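Local coordinates for galactofuranose-binding protein YtfQ (Escherichia coli, PDB 2VK2) that binds alpha- and beta-galactofuranose in the periplasm as the solute-binding component of the ABC transporter YtfQRT-YjfF, at residues Glu29-Thr34 and Ala258-Lys263; Ser14-Ala19 and Leu88-Ile93; Lys161-Gln166 and Lys184-Gly189; Glu177-Phe182 and Ile204-Ala209. All coordinates share one frame; numbering follows the deposited sequence.

Contact 1: residues Glu29-Thr34 and Ala258-Lys263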
loop_
_atom_site.group_PDB
_atom_site.type_symbol
_atom_site.label_atom_id
_atom_site.label_comp_id
_atom_site.label_asym_id
_atom_site.label_seq_id
_atom_site.Cartn_x
_atom_site.Cartn_y
_atom_site.Cartn_z
ATOM N N GLU A 29 4.022 22.237 2.147
ATOM C CA GLU A 29 4.428 23.522 1.583
ATOM C C GLU A 29 3.267 24.504 1.473
ATOM O O GLU A 29 3.390 25.653 1.893
ATOM C CB GLU A 29 5.095 23.316 0.222
ATOM C CG GLU A 29 6.511 22.759 0.340
ATOM C CD GLU A 29 6.946 21.925 -0.852
ATOM O OE1 GLU A 29 6.333 22.037 -1.935
ATOM O OE2 GLU A 29 7.914 21.149 -0.697
ATOM N N LYS A 30 2.131 24.053 0.946
ATOM C CA LYS A 30 0.980 24.946 0.780
ATOM C C LYS A 30 0.315 25.324 2.108
ATOM O O LYS A 30 -0.428 26.304 2.170
ATOM C CB LYS A 30 -0.044 24.371 -0.210
ATOM C CG LYS A 30 -0.866 23.193 0.278
ATOM C CD LYS A 30 -1.841 22.761 -0.808
ATOM C CE LYS A 30 -2.824 21.730 -0.301
ATOM N NZ LYS A 30 -3.884 21.433 -1.305
ATOM N N ARG A 31 0.595 24.559 3.164
ATOM C CA ARG A 31 0.087 24.848 4.507
ATOM C C ARG A 31 1.070 25.661 5.351
ATOM O O ARG A 31 0.751 26.030 6.480
ATOM C CB ARG A 31 -0.227 23.540 5.238
ATOM C CG ARG A 31 -1.353 22.733 4.630
ATOM C CD ARG A 31 -1.328 21.303 5.148
ATOM N NE ARG A 31 -2.287 20.453 4.445
ATOM C CZ ARG A 31 -3.544 20.235 4.831
ATOM N NH1 ARG A 31 -4.025 20.784 5.941
ATOM N NH2 ARG A 31 -4.325 19.447 4.103
ATOM N N GLY A 32 2.263 25.921 4.824
ATOM C CA GLY A 32 3.299 26.641 5.569
ATOM C C GLY A 32 3.920 25.820 6.688
ATOM O O GLY A 32 4.438 26.371 7.660
ATOM N N ILE A 33 3.874 24.498 6.543
ATOM C CA ILE A 33 4.395 23.575 7.546
ATOM C C ILE A 33 5.779 23.107 7.112
ATOM O O ILE A 33 5.992 22.780 5.943
ATOM C CB ILE A 33 3.449 22.365 7.718
ATOM C CG1 ILE A 33 2.121 22.825 8.327
ATOM C CG2 ILE A 33 4.094 21.284 8.590
ATOM C CD1 ILE A 33 1.035 21.769 8.318
ATOM N N THR A 34 6.721 23.110 8.052
ATOM C CA THR A 34 8.061 22.592 7.813
ATOM C C THR A 34 8.029 21.078 7.995
ATOM O O THR A 34 7.724 20.589 9.079
ATOM C CB THR A 34 9.077 23.215 8.793
ATOM O OG1 THR A 34 9.079 24.640 8.636
ATOM C CG2 THR A 34 10.476 22.682 8.541
ATOM N N ALA A 258 -5.992 17.086 10.563
ATOM C CA ALA A 258 -6.211 16.710 11.960
ATOM C C ALA A 258 -5.242 17.427 12.896
ATOM O O ALA A 258 -5.637 17.894 13.967
ATOM C CB ALA A 258 -6.088 15.203 12.124
ATOM N N LEU A 259 -3.977 17.517 12.491
ATOM C CA LEU A 259 -2.957 18.199 13.289
ATOM C C LEU A 259 -3.288 19.675 13.486
ATOM O O LEU A 259 -3.223 20.182 14.605
ATOM C CB LEU A 259 -1.577 18.065 12.633
ATOM C CG LEU A 259 -0.426 18.849 13.274
ATOM C CD1 LEU A 259 -0.228 18.434 14.726
ATOM C CD2 LEU A 259 0.855 18.661 12.479
ATOM N N GLU A 260 -3.631 20.359 12.398
ATOM C CA GLU A 260 -3.966 21.785 12.454
ATOM C C GLU A 260 -5.142 22.051 13.387
ATOM O O GLU A 260 -5.105 22.993 14.177
ATOM C CB GLU A 260 -4.292 22.318 11.061
ATOM C CG GLU A 260 -3.086 22.462 10.152
ATOM C CD GLU A 260 -3.472 22.753 8.712
ATOM O OE1 GLU A 260 -4.684 22.882 8.423
ATOM O OE2 GLU A 260 -2.564 22.848 7.866
ATOM N N LYS A 261 -6.181 21.225 13.285
ATOM C CA LYS A 261 -7.353 21.347 14.154
ATOM C C LYS A 261 -6.983 21.116 15.615
ATOM O O LYS A 261 -7.437 21.841 16.499
ATOM C CB LYS A 261 -8.450 20.363 13.736
ATOM C CG LYS A 261 -9.170 20.744 12.456
ATOM C CD LYS A 261 -10.261 19.742 12.114
ATOM N N TYR A 262 -6.151 20.108 15.860
ATOM C CA TYR A 262 -5.709 19.778 17.212
ATOM C C TYR A 262 -4.873 20.898 17.834
ATOM O O TYR A 262 -5.102 21.280 18.981
ATOM C CB TYR A 262 -4.915 18.468 17.198
ATOM C CG TYR A 262 -4.371 18.063 18.548
ATOM C CD1 TYR A 262 -5.229 17.734 19.595
ATOM C CD2 TYR A 262 -3.000 17.997 18.776
ATOM C CE1 TYR A 262 -4.734 17.358 20.836
ATOM C CE2 TYR A 262 -2.496 17.620 20.015
ATOM C CZ TYR A 262 -3.369 17.302 21.039
ATOM O OH TYR A 262 -2.874 16.927 22.268
ATOM N N LYS A 263 -3.912 21.425 17.080
ATOM C CA LYS A 263 -3.055 22.506 17.575
ATOM C C LYS A 263 -3.825 23.815 17.783
ATOM O O LYS A 263 -3.456 24.623 18.637
ATOM C CB LYS A 263 -1.874 22.740 16.625
ATOM C CG LYS A 263 -0.886 21.579 16.546
ATOM C CD LYS A 263 -0.027 21.462 17.803
ATOM C CE LYS A 263 0.973 20.317 17.681
ATOM N NZ LYS A 263 1.834 20.166 18.890
HETATM O O HOH W 1 -1.905 26.010 7.293
#
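Arg31 turns CG anti to its own carbonyl carbon (chi1 -65°) and runs extended from CG to NE, while Glu260, with the same kind of first torsion and a straight chain beyond CG, reaches back to meet it. The pair bridges two helices packed on the parallel sheet of one alpha/beta lobe of this periplasmic sugar-binding protein: the C-terminal end of helix 15-31 and the C-terminal half of helix 252-265. Arg31 NH1 gives a nearly straight bond to Glu260 OE2, 3.2 Å long with an N-H...O angle of 168°. The carboxylate lies at the edge of the guanidinium, close to its plane. The two flat groups are turned 48° apart, and NH1 meets OE2 from above the carboxylate plane. The same OE2 also lies alongside the aliphatic part of the arginine, 3.4 Å from Arg31 CD. Asp257, one turn back on helix 252-265, is the stronger partner of NH1, and Glu27 takes NE. With an alanine here, Glu260 and Asp257 would probably lose the positive group they share, only the water and Ile33 contacts remaining between the segments. Gly32, with positive phi, ends the helix in a Schellman motif, and the chain swings Ile33 inward toward Val5 and Phe256. From there Ile33 brings its CD1 to 3.8 Å from Glu260 OE2. One water completes the bridge, donating to Arg31 O at 2.8 Å and to Glu260 OE2 at 3.3 Å.

Contact 2: residues Ser14-Ala19 and Leu88-Ile93. With GZL (beta-D-galactofuranose), chain B.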
loop_
_atom_site.group_PDB
_atom_site.type_symbol
_atom_site.label_atom_id
_atom_site.label_comp_id
_atom_site.label_asym_id
_atom_site.label_seq_id
_atom_site.Cartn_x
_atom_site.Cartn_y
_atom_site.Cartn_z
ATOM N N SER A 14 8.047 1.549 -3.753
ATOM C CA SER A 14 7.072 1.543 -4.842
ATOM C C SER A 14 6.833 2.943 -5.384
ATOM O O SER A 14 7.136 3.938 -4.725
ATOM C CB SER A 14 5.751 0.966 -4.348
ATOM O OG SER A 14 5.073 1.908 -3.539
ATOM N N GLY A 15 6.274 3.012 -6.589
ATOM C CA GLY A 15 5.887 4.286 -7.182
ATOM C C GLY A 15 4.812 4.977 -6.369
ATOM O O GLY A 15 4.753 6.203 -6.326
ATOM N N TRP A 16 3.958 4.192 -5.717
ATOM C CA TRP A 16 2.940 4.758 -4.847
ATOM C C TRP A 16 3.572 5.510 -3.676
ATOM O O TRP A 16 3.169 6.630 -3.375
ATOM C CB TRP A 16 1.969 3.691 -4.320
ATOM C CG TRP A 16 0.918 4.324 -3.481
ATOM C CD1 TRP A 16 -0.276 4.820 -3.903
ATOM C CD2 TRP A 16 0.999 4.611 -2.079
ATOM N NE1 TRP A 16 -0.958 5.380 -2.850
ATOM C CE2 TRP A 16 -0.191 5.269 -1.720
ATOM C CE3 TRP A 16 1.964 4.373 -1.091
ATOM C CZ2 TRP A 16 -0.452 5.681 -0.412
ATOM C CZ3 TRP A 16 1.704 4.785 0.209
ATOM C CH2 TRP A 16 0.510 5.435 0.533
ATOM N N ARG A 17 4.553 4.904 -3.015
ATOM C CA ARG A 17 5.153 5.560 -1.851
ATOM C C ARG A 17 5.936 6.803 -2.257
ATOM O O ARG A 17 5.938 7.793 -1.537
ATOM C CB ARG A 17 6.034 4.618 -1.031
ATOM C CG ARG A 17 6.447 5.250 0.312
ATOM C CD ARG A 17 6.968 4.247 1.326
ATOM N NE ARG A 17 5.948 3.261 1.652
ATOM C CZ ARG A 17 4.930 3.456 2.483
ATOM N NH1 ARG A 17 4.778 4.594 3.142
ATOM N NH2 ARG A 17 4.055 2.484 2.654
ATOM N N ALA A 18 6.577 6.758 -3.421
ATOM C CA ALA A 18 7.249 7.939 -3.956
ATOM C C ALA A 18 6.252 9.083 -4.137
ATOM O O ALA A 18 6.551 10.231 -3.809
ATOM C CB ALA A 18 7.939 7.617 -5.273
ATOM N N ALA A 19 5.067 8.766 -4.650
ATOM C CA ALA A 19 4.001 9.753 -4.795
ATOM C C ALA A 19 3.506 10.253 -3.437
ATOM O O ALA A 19 3.250 11.442 -3.273
ATOM C CB ALA A 19 2.843 9.182 -5.607
ATOM N N LEU A 88 -0.412 8.138 12.296
ATOM C CA LEU A 88 0.017 7.004 11.489
ATOM C C LEU A 88 -0.541 7.148 10.079
ATOM O O LEU A 88 -1.708 7.484 9.905
ATOM C CB LEU A 88 -0.443 5.688 12.119
ATOM C CG LEU A 88 0.020 5.461 13.562
ATOM C CD1 LEU A 88 -0.530 4.144 14.082
ATOM C CD2 LEU A 88 1.537 5.499 13.676
ATOM N N LEU A 89 0.324 6.916 9.088
ATOM C CA LEU A 89 -0.066 7.018 7.647
ATOM C C LEU A 89 0.124 5.689 6.965
ATOM O O LEU A 89 1.146 5.084 7.046
ATOM C CB LEU A 89 0.813 8.082 6.956
ATOM C CG LEU A 89 0.510 9.579 7.198
ATOM C CD1 LEU A 89 0.526 10.040 8.673
ATOM C CD2 LEU A 89 1.501 10.383 6.348
ATOM N N ASP A 90 -0.968 5.317 6.292
ATOM C CA ASP A 90 -1.002 4.263 5.243
ATOM C C ASP A 90 -0.775 2.807 5.678
ATOM O O ASP A 90 -1.198 1.921 5.003
ATOM C CB ASP A 90 -0.144 4.680 4.012
ATOM C CG ASP A 90 1.322 4.327 4.121
ATOM O OD1 ASP A 90 1.672 3.179 4.199
ATOM O OD2 ASP A 90 2.147 5.237 4.041
ATOM N N ARG A 91 -0.161 2.616 6.831
ATOM C CA ARG A 91 -0.167 1.289 7.547
ATOM C C ARG A 91 -0.555 1.507 9.008
ATOM O O ARG A 91 -0.434 2.569 9.504
ATOM C CB ARG A 91 1.197 0.613 7.463
ATOM C CG ARG A 91 1.666 0.398 5.977
ATOM C CD ARG A 91 2.890 -0.464 5.904
ATOM N NE ARG A 91 3.308 -0.548 4.452
ATOM C CZ ARG A 91 4.478 -0.968 4.032
ATOM N NH1 ARG A 91 5.380 -1.488 4.827
ATOM N NH2 ARG A 91 4.787 -0.885 2.755
ATOM N N SER A 92 -0.991 0.403 9.589
ATOM C CA SER A 92 -1.501 0.418 10.953
ATOM C C SER A 92 -0.580 -0.345 11.896
ATOM O O SER A 92 0.294 -1.098 11.467
ATOM C CB SER A 92 -2.898 -0.201 10.988
ATOM O OG SER A 92 -3.828 0.570 10.246
ATOM N N ILE A 93 -0.787 -0.139 13.193
ATOM C CA ILE A 93 -0.042 -0.869 14.211
ATOM C C ILE A 93 -0.997 -1.665 15.085
ATOM O O ILE A 93 -2.193 -1.370 15.158
ATOM C CB ILE A 93 0.848 0.068 15.072
ATOM C CG1 ILE A 93 0.003 1.012 15.933
ATOM C CG2 ILE A 93 1.799 0.858 14.173
ATOM C CD1 ILE A 93 0.836 1.913 16.831
HETATM C C6 GZL B . -0.349 1.240 1.288
HETATM C C5 GZL B . 0.873 0.751 1.574
HETATM C C4 GZL B . 1.746 0.014 0.576
HETATM C C3 GZL B . 1.465 0.067 -0.901
HETATM C C2 GZL B . 2.587 0.291 -1.571
HETATM O O6 GZL B . -1.086 1.864 2.212
HETATM O O5 GZL B . 1.329 0.830 2.830
HETATM O O4 GZL B . 3.100 0.477 0.665
HETATM O O3 GZL B . 0.266 -0.173 -1.419
HETATM C C1 GZL B . 3.710 0.541 -0.629
HETATM O O2 GZL B . 2.772 0.338 -2.892
HETATM O O1 GZL B . 4.725 -0.452 -0.740
#
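Arg17 grips the Asp90 carboxylate end-on, one nitrogen to each oxygen: NH1 to OD2 at 2.9 Å and NH2 to OD1 at 2.9 Å, both on the syn side. Its chain leaves with CG anti to the backbone N and bends at chi3 (-61°), turning the guanidinium to Asp90 and the sugar. The two planes stand 45° apart, and the NH2 bond is the straighter at 167°. This is the tight half of a buried contact. Gln9 and Glu20 also hold NH1, and Glu13 holds NE, so the guanidinium has little freedom to turn. Asp90 OD1 in turn accepts from galactofuranose O5 at 2.7 Å, which makes Arg17 a second-shell support for that bond as well as a direct donor to O4 through NH2.

Such a site, between a helix start and the loop after the C-terminal end of parallel strand 86-89, belongs to the ligand cleft of a type I periplasmic-binding fold. At N-cap Ser14, OG accepts from Arg17 N and donates to sugar O2.

Elsewhere the direct touch between the segments is looser. Trp16 slides past Asp90 with CH2 3.6 Å from Asp90 CB, its ring offering a face, near the rim, to sugar C6. Arg91 makes no hydrogen bond to residues 14-19, its NH2 lying 3.4 Å from Arg17 NH2; Val67 and the sugar hold it, Arg91 NH2 donating to O4 and NE to O5 at 2.9 Å.

Contact 3: residues Lys161-Gln166 and Lys184-Gly189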
loop_
_atom_site.group_PDB
_atom_site.type_symbol
_atom_site.label_atom_id
_atom_site.label_comp_id
_atom_site.label_asym_id
_atom_site.label_seq_id
_atom_site.Cartn_x
_atom_site.Cartn_y
_atom_site.Cartn_z
ATOM N N LYS A 161 -8.274 -21.332 -6.460
ATOM C CA LYS A 161 -7.359 -21.866 -5.456
ATOM C C LYS A 161 -6.039 -21.107 -5.498
ATOM O O LYS A 161 -5.442 -20.953 -6.563
ATOM C CB LYS A 161 -7.101 -23.351 -5.716
ATOM C CG LYS A 161 -8.360 -24.205 -5.757
ATOM N N ILE A 162 -5.592 -20.625 -4.342
ATOM C CA ILE A 162 -4.269 -20.021 -4.231
ATOM C C ILE A 162 -3.252 -21.149 -4.107
ATOM O O ILE A 162 -3.253 -21.887 -3.122
ATOM C CB ILE A 162 -4.165 -19.069 -3.022
ATOM C CG1 ILE A 162 -5.172 -17.924 -3.164
ATOM C CG2 ILE A 162 -2.757 -18.515 -2.905
ATOM C CD1 ILE A 162 -5.279 -17.050 -1.940
ATOM N N ILE A 163 -2.403 -21.294 -5.121
ATOM C CA ILE A 163 -1.437 -22.398 -5.182
ATOM C C ILE A 163 -0.014 -21.988 -4.785
ATOM O O ILE A 163 0.809 -22.845 -4.453
ATOM C CB ILE A 163 -1.423 -23.072 -6.580
ATOM C CG1 ILE A 163 -1.085 -22.072 -7.694
ATOM C CG2 ILE A 163 -2.767 -23.727 -6.862
ATOM C CD1 ILE A 163 -0.666 -22.739 -8.986
ATOM N N ARG A 164 0.269 -20.689 -4.834
ATOM C CA ARG A 164 1.568 -20.139 -4.448
ATOM C C ARG A 164 1.331 -18.819 -3.747
ATOM O O ARG A 164 0.456 -18.054 -4.146
ATOM C CB ARG A 164 2.436 -19.862 -5.677
ATOM C CG ARG A 164 2.781 -21.064 -6.531
ATOM C CD ARG A 164 3.907 -21.870 -5.934
ATOM N NE ARG A 164 3.974 -23.195 -6.539
ATOM C CZ ARG A 164 4.807 -24.154 -6.149
ATOM N NH1 ARG A 164 5.677 -23.941 -5.169
ATOM N NH2 ARG A 164 4.778 -25.333 -6.753
ATOM N N SER A 165 2.110 -18.544 -2.705
ATOM C CA SER A 165 2.037 -17.257 -2.029
ATOM C C SER A 165 3.356 -16.957 -1.334
ATOM O O SER A 165 3.784 -17.705 -0.460
ATOM C CB SER A 165 0.887 -17.239 -1.025
ATOM O OG SER A 165 0.756 -15.953 -0.445
ATOM N N GLN A 166 4.004 -15.872 -1.744
ATOM C CA GLN A 166 5.274 -15.439 -1.166
ATOM C C GLN A 166 5.327 -13.922 -1.213
ATOM O O GLN A 166 4.680 -13.301 -2.056
ATOM C CB GLN A 166 6.457 -15.996 -1.967
ATOM C CG GLN A 166 6.646 -17.505 -1.903
ATOM C CD GLN A 166 7.222 -17.969 -0.582
ATOM O OE1 GLN A 166 6.508 -18.504 0.266
ATOM N NE2 GLN A 166 8.521 -17.761 -0.399
ATOM N N LYS A 184 8.212 -21.082 -13.126
ATOM C CA LYS A 184 9.046 -22.282 -13.254
ATOM C C LYS A 184 8.521 -23.460 -12.428
ATOM O O LYS A 184 8.717 -24.619 -12.804
ATOM C CB LYS A 184 10.492 -21.974 -12.859
ATOM C CG LYS A 184 11.216 -21.072 -13.843
ATOM C CD LYS A 184 12.588 -20.680 -13.329
ATOM C CE LYS A 184 13.216 -19.595 -14.189
ATOM N NZ LYS A 184 14.490 -19.095 -13.605
ATOM N N ALA A 185 7.858 -23.162 -11.314
ATOM C CA ALA A 185 7.283 -24.191 -10.444
ATOM C C ALA A 185 5.910 -24.685 -10.917
ATOM O O ALA A 185 5.381 -25.650 -10.363
ATOM C CB ALA A 185 7.182 -23.669 -9.013
ATOM N N GLU A 186 5.339 -24.034 -11.932
ATOM C CA GLU A 186 3.979 -24.336 -12.381
ATOM C C GLU A 186 3.888 -24.542 -13.897
ATOM O O GLU A 186 3.072 -23.913 -14.576
ATOM C CB GLU A 186 3.022 -23.225 -11.926
ATOM C CG GLU A 186 2.858 -23.117 -10.411
ATOM C CD GLU A 186 2.221 -24.353 -9.783
ATOM O OE1 GLU A 186 1.631 -25.179 -10.512
ATOM O OE2 GLU A 186 2.307 -24.497 -8.548
ATOM N N ASN A 187 4.724 -25.445 -14.410
ATOM C CA ASN A 187 4.696 -25.851 -15.821
ATOM C C ASN A 187 4.866 -24.668 -16.781
ATOM O O ASN A 187 4.019 -24.425 -17.641
ATOM C CB ASN A 187 3.401 -26.625 -16.125
ATOM C CG ASN A 187 3.398 -27.257 -17.509
ATOM O OD1 ASN A 187 4.450 -27.510 -18.094
ATOM N ND2 ASN A 187 2.206 -27.510 -18.039
ATOM N N ASN A 188 5.968 -23.939 -16.617
ATOM C CA ASN A 188 6.245 -22.737 -17.407
ATOM C C ASN A 188 5.076 -21.742 -17.391
ATOM O O ASN A 188 4.774 -21.106 -18.401
ATOM C CB ASN A 188 6.608 -23.113 -18.851
ATOM C CG ASN A 188 7.821 -24.023 -18.932
ATOM O OD1 ASN A 188 7.777 -25.082 -19.560
ATOM N ND2 ASN A 188 8.911 -23.615 -18.296
ATOM N N GLY A 189 4.419 -21.629 -16.237
ATOM C CA GLY A 189 3.285 -20.721 -16.066
ATOM C C GLY A 189 1.944 -21.222 -16.581
ATOM O O GLY A 189 0.930 -20.551 -16.399
#
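Arg164 and Glu186 come at each other from opposite directions and meet side-on, with two guanidinium nitrogens converging on one oxygen. Arg164 NE donates to Glu186 OE2 at 2.9 Å, where the oxygen offers its anti lone pair, and Arg164 NH2 adds a longer, more bent bond to OE2 of 3.2 Å. Both bonds leave in the guanidinium plane. The carboxylate is twisted 60° from that plane, and NH2 comes to the oxygen from above the carboxylate plane. Bends at chi2 in both chains (Arg164 -79°, Glu186 -64°) fold the ends into this meeting. Glu186 has a second partner: OE1 is held by Asn191, so both carboxylate oxygens have a partner.

The segments lie at one end of a beta-alpha-beta crossover, in which edge strand 160-167 leads through helix 172-185 to the parallel strand 194-197, with strand 129-135 between the two. Here the strand's side chains reach the end of the helix and the residue after it.

Over one face of the Arg164 guanidinium, almost at its centre, sits the methyl of Ala185, its CB 3.7 Å from NH2. A leucine in place of Arg164 would probably leave Glu186 OE2 without its positive mate and the Ala185 methyl without the flat group beneath it. Ile163 lays CD1 over a face of the carboxylate, 3.4 Å from Glu186 CD.

Contact 4: residues Glu177-Phe182 and Ile204-Ala209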
loop_
_atom_site.group_PDB
_atom_site.type_symbol
_atom_site.label_atom_id
_atom_site.label_comp_id
_atom_site.label_asym_id
_atom_site.label_seq_id
_atom_site.Cartn_x
_atom_site.Cartn_y
_atom_site.Cartn_z
ATOM N N GLU A 177 11.106 -11.379 -9.691
ATOM C CA GLU A 177 11.897 -12.532 -9.255
ATOM C C GLU A 177 11.012 -13.653 -8.711
ATOM O O GLU A 177 11.180 -14.821 -9.068
ATOM C CB GLU A 177 12.902 -12.091 -8.189
ATOM C CG GLU A 177 13.777 -13.195 -7.614
ATOM C CD GLU A 177 14.575 -12.724 -6.415
ATOM O OE1 GLU A 177 15.102 -11.593 -6.461
ATOM O OE2 GLU A 177 14.671 -13.479 -5.424
ATOM N N VAL A 178 10.069 -13.293 -7.847
ATOM C CA VAL A 178 9.178 -14.281 -7.249
ATOM C C VAL A 178 8.233 -14.871 -8.299
ATOM O O VAL A 178 8.014 -16.082 -8.323
ATOM C CB VAL A 178 8.395 -13.684 -6.062
ATOM C CG1 VAL A 178 7.379 -14.680 -5.527
ATOM C CG2 VAL A 178 9.362 -13.263 -4.962
ATOM N N MET A 179 7.693 -14.030 -9.180
ATOM C CA MET A 179 6.837 -14.524 -10.261
ATOM C C MET A 179 7.586 -15.500 -11.170
ATOM O O MET A 179 7.020 -16.510 -11.589
ATOM C CB MET A 179 6.261 -13.378 -11.098
ATOM C CG MET A 179 5.178 -13.814 -12.085
ATOM S SD MET A 179 3.691 -14.407 -11.255
ATOM C CE MET A 179 2.836 -15.203 -12.613
ATOM N N GLU A 180 8.849 -15.199 -11.476
ATOM C CA GLU A 180 9.690 -16.115 -12.257
ATOM C C GLU A 180 9.764 -17.492 -11.599
ATOM O O GLU A 180 9.650 -18.514 -12.276
ATOM C CB GLU A 180 11.103 -15.554 -12.432
ATOM C CG GLU A 180 11.210 -14.418 -13.443
ATOM C CD GLU A 180 12.548 -13.691 -13.392
ATOM O OE1 GLU A 180 13.292 -13.847 -12.399
ATOM O OE2 GLU A 180 12.860 -12.955 -14.352
ATOM N N SER A 181 9.946 -17.514 -10.280
ATOM C CA SER A 181 10.006 -18.774 -9.536
ATOM C C SER A 181 8.665 -19.510 -9.565
ATOM O O SER A 181 8.634 -20.735 -9.676
ATOM C CB SER A 181 10.456 -18.540 -8.088
ATOM O OG SER A 181 9.414 -18.008 -7.292
ATOM N N PHE A 182 7.564 -18.766 -9.465
ATOM C CA PHE A 182 6.227 -19.359 -9.550
ATOM C C PHE A 182 5.981 -19.982 -10.925
ATOM O O PHE A 182 5.452 -21.088 -11.023
ATOM C CB PHE A 182 5.130 -18.319 -9.279
ATOM C CG PHE A 182 5.053 -17.830 -7.846
ATOM C CD1 PHE A 182 5.709 -18.478 -6.799
ATOM C CD2 PHE A 182 4.268 -16.727 -7.548
ATOM C CE1 PHE A 182 5.601 -18.006 -5.495
ATOM C CE2 PHE A 182 4.150 -16.263 -6.247
ATOM C CZ PHE A 182 4.818 -16.898 -5.224
ATOM N N ILE A 204 3.559 -5.464 -11.868
ATOM C CA ILE A 204 4.235 -4.953 -13.063
ATOM C C ILE A 204 5.522 -5.748 -13.313
ATOM O O ILE A 204 5.846 -6.067 -14.458
ATOM C CB ILE A 204 4.504 -3.436 -12.949
ATOM C CG1 ILE A 204 3.177 -2.673 -13.016
ATOM C CG2 ILE A 204 5.420 -2.965 -14.068
ATOM C CD1 ILE A 204 3.248 -1.253 -12.524
ATOM N N GLY A 205 6.242 -6.078 -12.244
ATOM C CA GLY A 205 7.353 -7.022 -12.334
ATOM C C GLY A 205 6.890 -8.391 -12.801
ATOM O O GLY A 205 7.534 -9.017 -13.648
ATOM N N ALA A 206 5.764 -8.852 -12.261
ATOM C CA ALA A 206 5.178 -10.129 -12.664
ATOM C C ALA A 206 4.823 -10.148 -14.152
ATOM O O ALA A 206 5.044 -11.150 -14.832
ATOM C CB ALA A 206 3.945 -10.438 -11.824
ATOM N N ILE A 207 4.274 -9.042 -14.648
ATOM C CA ILE A 207 3.942 -8.913 -16.067
ATOM C C ILE A 207 5.179 -9.122 -16.951
ATOM O O ILE A 207 5.094 -9.797 -17.978
ATOM C CB ILE A 207 3.250 -7.558 -16.363
ATOM C CG1 ILE A 207 1.809 -7.584 -15.843
ATOM C CG2 ILE A 207 3.248 -7.254 -17.859
ATOM C CD1 ILE A 207 1.172 -6.221 -15.729
ATOM N N GLN A 208 6.322 -8.569 -16.542
ATOM C CA GLN A 208 7.591 -8.797 -17.248
ATOM C C GLN A 208 7.945 -10.280 -17.276
ATOM O O GLN A 208 8.306 -10.819 -18.324
ATOM C CB GLN A 208 8.751 -8.057 -16.576
ATOM C CG GLN A 208 8.672 -6.550 -16.552
ATOM C CD GLN A 208 9.891 -5.939 -15.879
ATOM O OE1 GLN A 208 11.002 -6.004 -16.408
ATOM N NE2 GLN A 208 9.691 -5.354 -14.703
ATOM N N ALA A 209 7.862 -10.930 -16.116
ATOM C CA ALA A 209 8.178 -12.355 -16.001
ATOM C C ALA A 209 7.261 -13.214 -16.868
ATOM O O ALA A 209 7.714 -14.172 -17.501
ATOM C CB ALA A 209 8.100 -12.803 -14.543
#
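Met179 lays the first part of its side chain along Ala206 and Ala209, where helix 172-185 packs against helix 200-212. These are neighbouring helices on one face of the mixed sheet of the second alpha/beta lobe, running in broadly the same direction: over the two segments the axes approach to 8.1 Å at a signed crossing angle of -43°. Small residues on the second helix permit this closeness.

Starting at the root, Met179 CB touches both alanines, 3.8 Å from Ala206 CB and 3.9 Å from Ala209 CB, so it touches two methyls from adjacent turns. The next atom goes deeper toward Ala206: with CG placed anti to the backbone N (chi1 -170°), Met179 CG comes to 3.6 Å from Ala206 CB and also meets its CA. A bend at chi2 (66°) then swings the chain round, and the sulfur SD only grazes the same methyl, 4.0 Å from Ala206 CB. The terminal CE turns away from the alanine; the side chain also packs on Ile192 in the loop after its own helix.

The sheet side of the pair is closed by strand 129-135, whose Leu134 is touched by Val178, Phe182 and Ala206, so the two helices share a floor. No hydrogen bond joins the segments; the contact is apolar throughout. On the partly exposed side the aliphatic stem of Glu180 takes over from Met179, its CG resting 3.7 Å from Ala209 CB.

The four contacts fall into two pairs, one in each lobe. Contacts 1 and 2 share helix 15-31, one at its C-terminal end and one at its start, with centres about 19 Å apart. Contacts 3 and 4 share helix 172-185, lie about 11 Å apart between centres, and touch where Phe182 packs on Arg164 and Gln166. Within each pair the segments alternate along the chain. Contact 2 closes before contact 3 opens, and contacts 3 and 4 both nest inside the loop closed by contact 1, so the chain returns to the first lobe. Contacts 1 and 3, about 48 Å apart between centres, mark the far ends; contact 2 sits at the sugar cleft between the lobes.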